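Local coordinates for protein putative DNA helicase (Lactobacillus plantarum, PDB 3DMN) that probably unwinds duplex DNA at the expense of ATP as a UvrD-like helicase, represented here by its C-terminal domain, at residues V38-F43 with V151-L156; T89-E94 with I103-F108; V118-A123 with H146-V151. One frame throughout, in Å; residues are numbered along the deposited sequence.

Contact 1: residues V38-F43 with V151-L156; sequences VVTPNF and VAVGSL. With ACT (acetate ion), chain B; EDO (1,2-ethanediol), chain N.
V153 lays its CG1 methyl over one face of the N42-F43 peptide group, with CG1 3.4 Å from N42 C and almost straight above it. A second flat group, the carbonyl of A152, is gripped from two directions by one residue. T40 N meets A152 O at 2.8 Å, nearly along the C=O axis, whereas the hydroxyl T40 OG1 donates to A152 O at 3.1 Å from above the carbonyl plane, 38° out of it. The hydroxyl gets there because chi1 of 66° sets OG1 between the backbone N and the carbonyl carbon. There T40 OG1 also lies 3.7 Å from V153 CG2.

Strands 38-40 and 151-153 run parallel, their short axes 4.7 Å apart and 22° from alignment. In the usual parallel pattern V38 O and T40 N bracket A152, and T40 O then takes G154 N. The two are adjacent strands of the parallel sheet, consistent with the P-loop NTPase fold, although more than a hundred residues separate them in the chain.

On the face carrying T40 and V153, T40 CG2 touches V151 CG1. An alanine in place of T40, lacking OG1 and CG2, would probably leave A152 O without its second donor and open a gap beside V153 CG2 and V151 CG1. The opposite face belongs to V39 and A152. V39 CG1, anti to the backbone N, reaches 3.2 Å from G154 O, while V39 CG2 meets L156 CB at 3.9 Å, the two side chains crossing at about a right angle. G154 has a positive phi, at which a CB would jam against V153 O. Beyond this turn S155 N donates to an acetate oxygen at 2.9 Å; Q125 N and E126 N also bond this anion.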
loop_
_atom_site.group_PDB
_atom_site.type_symbol
_atom_site.label_atom_id
_atom_site.label_comp_id
_atom_site.label_asym_id
_atom_site.label_seq_id
_atom_site.Cartn_x
_atom_site.Cartn_y
_atom_site.Cartn_z
ATOM N N VAL A 38 0.623 8.400 -4.924
ATOM C CA VAL A 38 0.123 9.749 -4.598
ATOM C C VAL A 38 0.978 10.278 -3.494
ATOM O O VAL A 38 1.096 9.652 -2.445
ATOM C CB VAL A 38 -1.353 9.748 -4.181
ATOM C CG1 VAL A 38 -1.840 11.180 -4.004
ATOM C CG2 VAL A 38 -2.196 9.046 -5.230
ATOM N N VAL A 39 1.575 11.445 -3.748
ATOM C CA VAL A 39 2.424 12.102 -2.746
ATOM C C VAL A 39 1.636 13.256 -2.165
ATOM O O VAL A 39 1.104 14.084 -2.918
ATOM C CB VAL A 39 3.749 12.587 -3.343
ATOM C CG1 VAL A 39 4.568 13.393 -2.298
ATOM C CG2 VAL A 39 4.556 11.372 -3.868
ATOM N N THR A 40 1.529 13.287 -0.837
ATOM C CA THR A 40 0.658 14.238 -0.145
ATOM C C THR A 40 1.487 15.078 0.821
ATOM O O THR A 40 2.547 14.646 1.253
ATOM C CB THR A 40 -0.428 13.492 0.643
ATOM O OG1 THR A 40 0.161 12.730 1.708
ATOM C CG2 THR A 40 -1.239 12.539 -0.293
ATOM N N PRO A 41 1.033 16.304 1.131
ATOM C CA PRO A 41 1.867 17.206 1.934
ATOM C C PRO A 41 1.932 16.957 3.413
ATOM O O PRO A 41 2.824 17.496 4.071
ATOM C CB PRO A 41 1.223 18.593 1.691
ATOM C CG PRO A 41 -0.273 18.230 1.418
ATOM C CD PRO A 41 -0.165 16.977 0.595
ATOM N N ASN A 42 0.965 16.224 3.974
ATOM C CA ASN A 42 0.934 16.017 5.415
ATOM C C ASN A 42 0.086 14.802 5.726
ATOM O O ASN A 42 -0.593 14.260 4.817
ATOM C CB ASN A 42 0.437 17.256 6.185
ATOM C CG ASN A 42 -0.834 17.816 5.579
ATOM O OD1 ASN A 42 -1.822 17.081 5.444
ATOM N ND2 ASN A 42 -0.809 19.080 5.171
ATOM N N PHE A 43 0.111 14.418 7.010
ATOM C CA PHE A 43 -0.539 13.174 7.444
ATOM C C PHE A 43 -2.043 13.164 7.104
ATOM O O PHE A 43 -2.517 12.187 6.515
ATOM C CB PHE A 43 -0.323 13.009 8.927
ATOM C CG PHE A 43 -1.017 11.822 9.519
ATOM C CD1 PHE A 43 -0.405 10.592 9.531
ATOM C CD2 PHE A 43 -2.296 11.973 10.081
ATOM C CE1 PHE A 43 -1.055 9.485 10.108
ATOM C CE2 PHE A 43 -2.955 10.892 10.662
ATOM C CZ PHE A 43 -2.354 9.643 10.646
ATOM N N VAL A 151 0.684 5.585 -1.039
ATOM C CA VAL A 151 0.485 6.961 -0.524
ATOM C C VAL A 151 1.699 7.356 0.262
ATOM O O VAL A 151 2.111 6.620 1.139
ATOM C CB VAL A 151 -0.801 7.077 0.368
ATOM C CG1 VAL A 151 -0.950 8.497 0.941
ATOM C CG2 VAL A 151 -2.057 6.698 -0.425
ATOM N N ALA A 152 2.275 8.529 -0.036
ATOM C CA ALA A 152 3.482 8.972 0.693
ATOM C C ALA A 152 3.171 10.321 1.277
ATOM O O ALA A 152 2.553 11.142 0.608
ATOM C CB ALA A 152 4.686 9.106 -0.287
ATOM N N VAL A 153 3.610 10.549 2.504
ATOM C CA VAL A 153 3.455 11.854 3.170
ATOM C C VAL A 153 4.823 12.536 3.125
ATOM O O VAL A 153 5.822 12.046 3.710
ATOM C CB VAL A 153 3.023 11.689 4.617
ATOM C CG1 VAL A 153 2.956 13.076 5.295
ATOM C CG2 VAL A 153 1.635 11.024 4.647
ATOM N N GLY A 154 4.877 13.649 2.415
ATOM C CA GLY A 154 6.093 14.447 2.301
ATOM C C GLY A 154 6.705 14.237 0.943
ATOM O O GLY A 154 6.340 14.888 -0.034
ATOM N N SER A 155 7.632 13.279 0.871
ATOM C CA SER A 155 8.301 12.929 -0.382
ATOM C C SER A 155 8.209 11.445 -0.613
ATOM O O SER A 155 8.157 10.680 0.340
ATOM C CB SER A 155 9.793 13.268 -0.336
ATOM O OG SER A 155 9.976 14.695 -0.327
ATOM N N LEU A 156 8.185 11.062 -1.883
ATOM C CA LEU A 156 8.196 9.636 -2.209
ATOM C C LEU A 156 9.513 8.995 -1.767
ATOM O O LEU A 156 10.587 9.593 -1.855
ATOM C CB LEU A 156 7.977 9.454 -3.717
ATOM C CG LEU A 156 7.712 8.024 -4.190
ATOM C CD1 LEU A 156 6.433 7.415 -3.592
ATOM C CD2 LEU A 156 7.668 8.023 -5.731
HETATM C C ACT B . 9.369 12.280 3.981
HETATM O O ACT B . 9.197 11.862 2.833
HETATM O OXT ACT B . 9.932 11.602 4.858
HETATM C CH3 ACT B . 8.850 13.564 4.218
HETATM C C1 EDO N . 7.170 15.642 -2.658
HETATM O O1 EDO N . 8.598 15.786 -2.738
HETATM C C2 EDO N . 6.378 16.939 -2.717
HETATM O O2 EDO N . 5.286 16.795 -3.632
#

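Contact 2: residues T89-E94 with I103-F108; sequences TLIQTE and IVVPSF. With ACT (acetate ion), chain F.
T89 and I103 lie opposite each other, as do L90 and V104, in a short parallel pairing held by two backbone hydrogen bonds, both made by V104. V104 N donates to T89 O at 2.9 Å with an N-H...O angle of 172°, and I91 N donates to V104 O at 2.8 Å. The evidence that the strands then part is the spacing of the CA atoms, which grows from 4.7 Å between L90 CA and V104 CA to 5.5 Å between I91 CA and V105 CA.

Among the side chains, L90 CD1 rests 3.8 Å from V104 CG1, the two chains meeting at a slant, and helix 71-82 covers this pair through C74, E75 and T78. Past the end of its strand, I91 turns its side chain toward the neighbouring strand and forks between two partners. Its chi1 of 72° puts CG1 between the backbone N and the carbonyl carbon, which leaves CG2 anti to that carbon and 3.7 Å from I103 CG2. The longer branch extends through chi2 of 154°, and I91 CD1 settles 3.7 Å from both V105 CG1 and V105 CG2, resting against both methyls. Buried I91 thereby bridges from I103 to V105 along the neighbouring strand, while P106 CD sits near I91 O, where the pairing has ended.

Polar groups at the start of the segment look elsewhere: T89 OG1 bonds to L98 O, and L90 N donates to an acetate oxygen, an anion that K82 NZ also holds. Strand 88-90 is an outermost strand within the chain, and 102-106 separates it from 64-68. The chain passes from strand 88-90 to its parallel neighbour 102-106 through a connection without a helix, at the edge of a sheet consistent with the P-loop NTPase fold.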
loop_
_atom_site.group_PDB
_atom_site.type_symbol
_atom_site.label_atom_id
_atom_site.label_comp_id
_atom_site.label_asym_id
_atom_site.label_seq_id
_atom_site.Cartn_x
_atom_site.Cartn_y
_atom_site.Cartn_z
ATOM N N THR A 89 -10.258 -2.441 10.940
ATOM C CA THR A 89 -9.758 -3.551 11.742
ATOM C C THR A 89 -8.237 -3.538 11.630
ATOM O O THR A 89 -7.685 -3.830 10.561
ATOM C CB THR A 89 -10.312 -4.877 11.233
ATOM O OG1 THR A 89 -11.729 -4.880 11.415
ATOM C CG2 THR A 89 -9.694 -6.056 12.001
ATOM N N LEU A 90 -7.577 -3.187 12.732
ATOM C CA LEU A 90 -6.130 -3.232 12.774
ATOM C C LEU A 90 -5.804 -4.660 13.170
ATOM O O LEU A 90 -6.062 -5.089 14.325
ATOM C CB LEU A 90 -5.587 -2.184 13.743
ATOM C CG LEU A 90 -4.092 -2.260 14.071
ATOM C CD1 LEU A 90 -3.359 -2.314 12.809
ATOM C CD2 LEU A 90 -3.667 -1.079 14.897
ATOM N N ILE A 91 -5.356 -5.423 12.160
ATOM C CA ILE A 91 -5.292 -6.902 12.277
ATOM C C ILE A 91 -4.167 -7.320 13.166
ATOM O O ILE A 91 -3.109 -6.678 13.208
ATOM C CB ILE A 91 -5.282 -7.710 10.912
ATOM C CG1 ILE A 91 -3.948 -7.582 10.163
ATOM C CG2 ILE A 91 -6.538 -7.374 10.052
ATOM C CD1 ILE A 91 -3.640 -8.760 9.223
ATOM N N GLN A 92 -4.441 -8.393 13.937
ATOM C CA GLN A 92 -3.463 -8.957 14.891
ATOM C C GLN A 92 -3.088 -10.393 14.497
ATOM O O GLN A 92 -2.150 -10.990 15.055
ATOM C CB GLN A 92 -4.030 -8.970 16.319
ATOM C CG GLN A 92 -4.653 -7.645 16.811
ATOM C CD GLN A 92 -4.741 -7.552 18.332
ATOM O OE1 GLN A 92 -4.232 -8.417 19.049
ATOM N NE2 GLN A 92 -5.402 -6.502 18.830
ATOM N N THR A 93 -3.839 -10.939 13.539
ATOM C CA THR A 93 -3.574 -12.282 13.030
ATOM C C THR A 93 -4.133 -12.371 11.606
ATOM O O THR A 93 -5.024 -11.615 11.264
ATOM C CB THR A 93 -4.140 -13.337 14.018
ATOM O OG1 THR A 93 -3.472 -14.582 13.801
ATOM C CG2 THR A 93 -5.691 -13.476 13.909
ATOM N N GLU A 94 -3.609 -13.264 10.774
ATOM C CA GLU A 94 -3.974 -13.258 9.345
ATOM C C GLU A 94 -5.486 -13.461 9.107
ATOM O O GLU A 94 -6.127 -12.838 8.245
ATOM C CB GLU A 94 -3.090 -14.258 8.555
ATOM C CG GLU A 94 -3.602 -15.689 8.460
ATOM C CD GLU A 94 -2.584 -16.686 7.875
ATOM O OE1 GLU A 94 -1.579 -16.256 7.242
ATOM O OE2 GLU A 94 -2.802 -17.910 8.061
ATOM N N ILE A 103 -9.135 -3.520 6.401
ATOM C CA ILE A 103 -8.068 -4.142 7.207
ATOM C C ILE A 103 -6.810 -3.288 7.101
ATOM O O ILE A 103 -6.437 -2.862 6.004
ATOM C CB ILE A 103 -7.689 -5.638 6.854
ATOM C CG1 ILE A 103 -7.260 -5.777 5.421
ATOM C CG2 ILE A 103 -8.810 -6.619 7.242
ATOM C CD1 ILE A 103 -6.912 -7.196 5.044
ATOM N N VAL A 104 -6.192 -3.043 8.257
ATOM C CA VAL A 104 -4.899 -2.378 8.344
ATOM C C VAL A 104 -3.941 -3.432 8.910
ATOM O O VAL A 104 -4.200 -3.988 10.011
ATOM C CB VAL A 104 -4.965 -1.111 9.277
ATOM C CG1 VAL A 104 -3.555 -0.562 9.400
ATOM C CG2 VAL A 104 -5.861 -0.049 8.646
ATOM N N VAL A 105 -2.858 -3.680 8.179
ATOM C CA VAL A 105 -2.021 -4.863 8.346
ATOM C C VAL A 105 -0.586 -4.344 8.539
ATOM O O VAL A 105 -0.030 -3.749 7.630
ATOM C CB VAL A 105 -2.033 -5.772 6.978
ATOM C CG1 VAL A 105 -1.176 -7.039 7.096
ATOM C CG2 VAL A 105 -3.453 -6.155 6.534
ATOM N N PRO A 106 0.028 -4.584 9.717
ATOM C CA PRO A 106 1.495 -4.281 9.744
ATOM C C PRO A 106 2.269 -5.215 8.820
ATOM O O PRO A 106 1.899 -6.382 8.684
ATOM C CB PRO A 106 1.891 -4.604 11.178
ATOM C CG PRO A 106 0.597 -4.581 11.941
ATOM C CD PRO A 106 -0.459 -5.074 11.017
ATOM N N SER A 107 3.347 -4.725 8.225
ATOM C CA SER A 107 4.055 -5.478 7.189
ATOM C C SER A 107 4.375 -6.884 7.643
ATOM O O SER A 107 4.218 -7.859 6.892
ATOM C CB SER A 107 5.348 -4.779 6.756
ATOM O OG SER A 107 6.251 -4.609 7.859
ATOM N N PHE A 108 4.829 -7.001 8.888
ATOM C CA PHE A 108 5.221 -8.313 9.437
ATOM C C PHE A 108 4.082 -9.309 9.626
ATOM O O PHE A 108 4.345 -10.502 9.945
ATOM C CB PHE A 108 6.011 -8.132 10.762
ATOM C CG PHE A 108 5.284 -7.352 11.804
ATOM C CD1 PHE A 108 5.578 -5.990 12.007
ATOM C CD2 PHE A 108 4.298 -7.949 12.587
ATOM C CE1 PHE A 108 4.934 -5.239 12.987
ATOM C CE2 PHE A 108 3.622 -7.223 13.571
ATOM C CZ PHE A 108 3.955 -5.838 13.789
HETATM C C ACT F . -9.447 -2.252 15.392
HETATM O O ACT F . -9.072 -3.435 15.185
HETATM O OXT ACT F . -10.619 -2.082 15.802
HETATM C CH3 ACT F . -8.527 -1.101 15.241
#

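Contact 3: residues V118-A123 with H146-V151; sequences VIVWNA and HELTLV. With ACT (acetate ion), chain K; ACT (acetate ion), chain L.
V118 N donates to E147 O at 3.0 Å, and V118 O receives T149 N, opening the parallel pairing of a beta-alpha-beta unit: strand 118-121, helix 134-141, strand 147-153. A water also donates to V118 O and lies 2.8 Å from T149 OG1, whose protein partner is N36 ND2. I119 and T149 stand side by side on one face, and I119 CG2 lies 4.2 Å from V151 CG2; helix 43-59 covers this side through Q53 and L54. V120 continues the pattern, with V120 N bonded to T149 O and V120 O to V151 N. Its side chain faces the other way, V120 CB touching L150 CG at 3.9 Å and V120 CG2 touching L148 CD1; L148 and L150 pack on helix 9-16. W121, with CG anti to the backbone N (chi1 171°), brings CZ3 3.9 Å from V151 CG1, while W121 NE1 donates in the ring plane to an acetate oxygen. N122 holds the same acetate, and a second one, through ND2. With N122 left-handed (phi 65°), V151 O takes two successive amides: a weak bond from N122 N and a straighter one, 3.0 Å, from A123 N. Beside it A123 CB rests 4.0 Å from L150 CD2.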
loop_
_atom_site.group_PDB
_atom_site.type_symbol
_atom_site.label_atom_id
_atom_site.label_comp_id
_atom_site.label_asym_id
_atom_site.label_seq_id
_atom_site.Cartn_x
_atom_site.Cartn_y
_atom_site.Cartn_z
ATOM N N VAL A 118 -4.116 -3.446 -2.600
ATOM C CA VAL A 118 -3.315 -3.033 -1.455
ATOM C C VAL A 118 -3.148 -1.529 -1.540
ATOM O O VAL A 118 -2.888 -0.989 -2.611
ATOM C CB VAL A 118 -1.895 -3.701 -1.484
ATOM C CG1 VAL A 118 -0.960 -3.047 -0.443
ATOM C CG2 VAL A 118 -2.037 -5.226 -1.197
ATOM N N ILE A 119 -3.256 -0.890 -0.386
ATOM C CA ILE A 119 -2.794 0.514 -0.262
ATOM C C ILE A 119 -1.581 0.511 0.661
ATOM O O ILE A 119 -1.705 0.080 1.808
ATOM C CB ILE A 119 -3.888 1.389 0.318
ATOM C CG1 ILE A 119 -5.108 1.420 -0.612
ATOM C CG2 ILE A 119 -3.365 2.847 0.622
ATOM C CD1 ILE A 119 -6.394 2.042 0.068
ATOM N N VAL A 120 -0.406 0.902 0.149
ATOM C CA VAL A 120 0.796 0.987 0.970
ATOM C C VAL A 120 0.771 2.313 1.702
ATOM O O VAL A 120 0.837 3.381 1.096
ATOM C CB VAL A 120 2.090 0.875 0.109
ATOM C CG1 VAL A 120 3.302 0.883 0.996
ATOM C CG2 VAL A 120 2.030 -0.405 -0.717
ATOM N N TRP A 121 0.736 2.238 3.036
ATOM C CA TRP A 121 0.636 3.477 3.813
ATOM C C TRP A 121 2.011 4.094 4.081
ATOM O O TRP A 121 2.909 3.508 4.744
ATOM C CB TRP A 121 -0.127 3.250 5.149
ATOM C CG TRP A 121 -0.044 4.424 6.042
ATOM C CD1 TRP A 121 0.578 4.488 7.278
ATOM C CD2 TRP A 121 -0.525 5.744 5.765
ATOM N NE1 TRP A 121 0.467 5.772 7.807
ATOM C CE2 TRP A 121 -0.187 6.563 6.884
ATOM C CE3 TRP A 121 -1.240 6.314 4.699
ATOM C CZ2 TRP A 121 -0.544 7.908 6.946
ATOM C CZ3 TRP A 121 -1.568 7.686 4.756
ATOM C CH2 TRP A 121 -1.211 8.446 5.873
ATOM N N ASN A 122 2.154 5.309 3.565
ATOM C CA ASN A 122 3.310 6.165 3.873
ATOM C C ASN A 122 4.631 5.597 3.363
ATOM O O ASN A 122 5.601 5.420 4.123
ATOM C CB ASN A 122 3.392 6.584 5.332
ATOM C CG ASN A 122 3.972 7.996 5.456
ATOM O OD1 ASN A 122 4.334 8.565 4.431
ATOM N ND2 ASN A 122 4.112 8.529 6.683
ATOM N N ALA A 123 4.647 5.391 2.061
ATOM C CA ALA A 123 5.831 4.953 1.326
ATOM C C ALA A 123 6.764 6.143 1.066
ATOM O O ALA A 123 7.091 6.439 -0.104
ATOM C CB ALA A 123 5.393 4.346 -0.033
ATOM N N HIS A 146 -4.125 -7.325 -7.827
ATOM C CA HIS A 146 -4.867 -6.690 -8.931
ATOM C C HIS A 146 -4.764 -5.153 -8.947
ATOM O O HIS A 146 -4.662 -4.554 -10.010
ATOM C CB HIS A 146 -6.336 -7.178 -8.945
ATOM C CG HIS A 146 -6.453 -8.686 -9.005
ATOM N ND1 HIS A 146 -7.181 -9.432 -8.090
ATOM C CD2 HIS A 146 -5.876 -9.587 -9.837
ATOM C CE1 HIS A 146 -7.057 -10.718 -8.370
ATOM N NE2 HIS A 146 -6.281 -10.840 -9.433
ATOM N N GLU A 147 -4.751 -4.527 -7.769
ATOM C CA GLU A 147 -4.659 -3.058 -7.661
ATOM C C GLU A 147 -3.638 -2.701 -6.585
ATOM O O GLU A 147 -3.641 -3.274 -5.522
ATOM C CB GLU A 147 -6.019 -2.484 -7.271
ATOM C CG GLU A 147 -6.159 -0.987 -7.555
ATOM C CD GLU A 147 -6.425 -0.693 -9.050
ATOM O OE1 GLU A 147 -6.846 -1.626 -9.780
ATOM O OE2 GLU A 147 -6.252 0.473 -9.480
ATOM N N LEU A 148 -2.773 -1.756 -6.914
ATOM C CA LEU A 148 -1.732 -1.322 -5.976
ATOM C C LEU A 148 -1.672 0.195 -5.957
ATOM O O LEU A 148 -1.522 0.836 -7.006
ATOM C CB LEU A 148 -0.383 -1.909 -6.394
ATOM C CG LEU A 148 0.843 -1.400 -5.633
ATOM C CD1 LEU A 148 0.764 -1.794 -4.140
ATOM C CD2 LEU A 148 2.186 -1.887 -6.310
ATOM N N THR A 149 -1.758 0.747 -4.749
ATOM C CA THR A 149 -1.744 2.206 -4.541
ATOM C C THR A 149 -0.683 2.446 -3.498
ATOM O O THR A 149 -0.590 1.728 -2.536
ATOM C CB THR A 149 -3.094 2.720 -3.961
ATOM O OG1 THR A 149 -4.143 2.444 -4.883
ATOM C CG2 THR A 149 -3.022 4.251 -3.734
ATOM N N LEU A 150 0.132 3.478 -3.714
ATOM C CA LEU A 150 1.119 3.918 -2.696
ATOM C C LEU A 150 0.801 5.341 -2.340
ATOM O O LEU A 150 0.709 6.204 -3.215
ATOM C CB LEU A 150 2.580 3.828 -3.186
ATOM C CG LEU A 150 3.167 2.431 -3.354
ATOM C CD1 LEU A 150 2.640 1.769 -4.593
ATOM C CD2 LEU A 150 4.700 2.584 -3.504
ATOM N N VAL A 151 0.684 5.585 -1.039
ATOM C CA VAL A 151 0.485 6.961 -0.524
ATOM C C VAL A 151 1.699 7.356 0.262
ATOM O O VAL A 151 2.111 6.620 1.139
ATOM C CB VAL A 151 -0.801 7.077 0.368
ATOM C CG1 VAL A 151 -0.950 8.497 0.941
ATOM C CG2 VAL A 151 -2.057 6.698 -0.425
HETATM C C ACT K . 2.658 7.220 9.728
HETATM O O ACT K . 1.617 6.659 10.275
HETATM O OXT ACT K . 3.458 6.564 8.979
HETATM C CH3 ACT K . 2.968 8.663 9.933
HETATM C C ACT L . 4.264 11.803 8.184
HETATM O O ACT L . 3.254 11.211 8.646
HETATM O OXT ACT L . 5.016 11.207 7.379
HETATM C CH3 ACT L . 4.563 13.216 8.590
HETATM O O HOH W 1 -5.311 0.061 -4.133
#

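How the contacts relate
Contacts 1 and 3 use opposite edges of strand 147-153 and have V151 in common; their centres are 12 Å apart. V38 N bonds L150 O at 2.8 Å, and the side-chain oxygen N122 OD1 takes V153 N at 2.9 Å. F43 CE1 also packs 3.6 Å from W121 CZ2. Contact 2 lies farther along the sheet, with strand 64-68 between it and contact 3; its nearest atoms are about 7 Å from contact 3 and about 10 Å from contact 1. Acetates, probably from the crystallisation liquor, bind at the C-terminal ends of strands 118-121 and 147-153, and another lies on strand 88-90; no nucleotide site is defined by them.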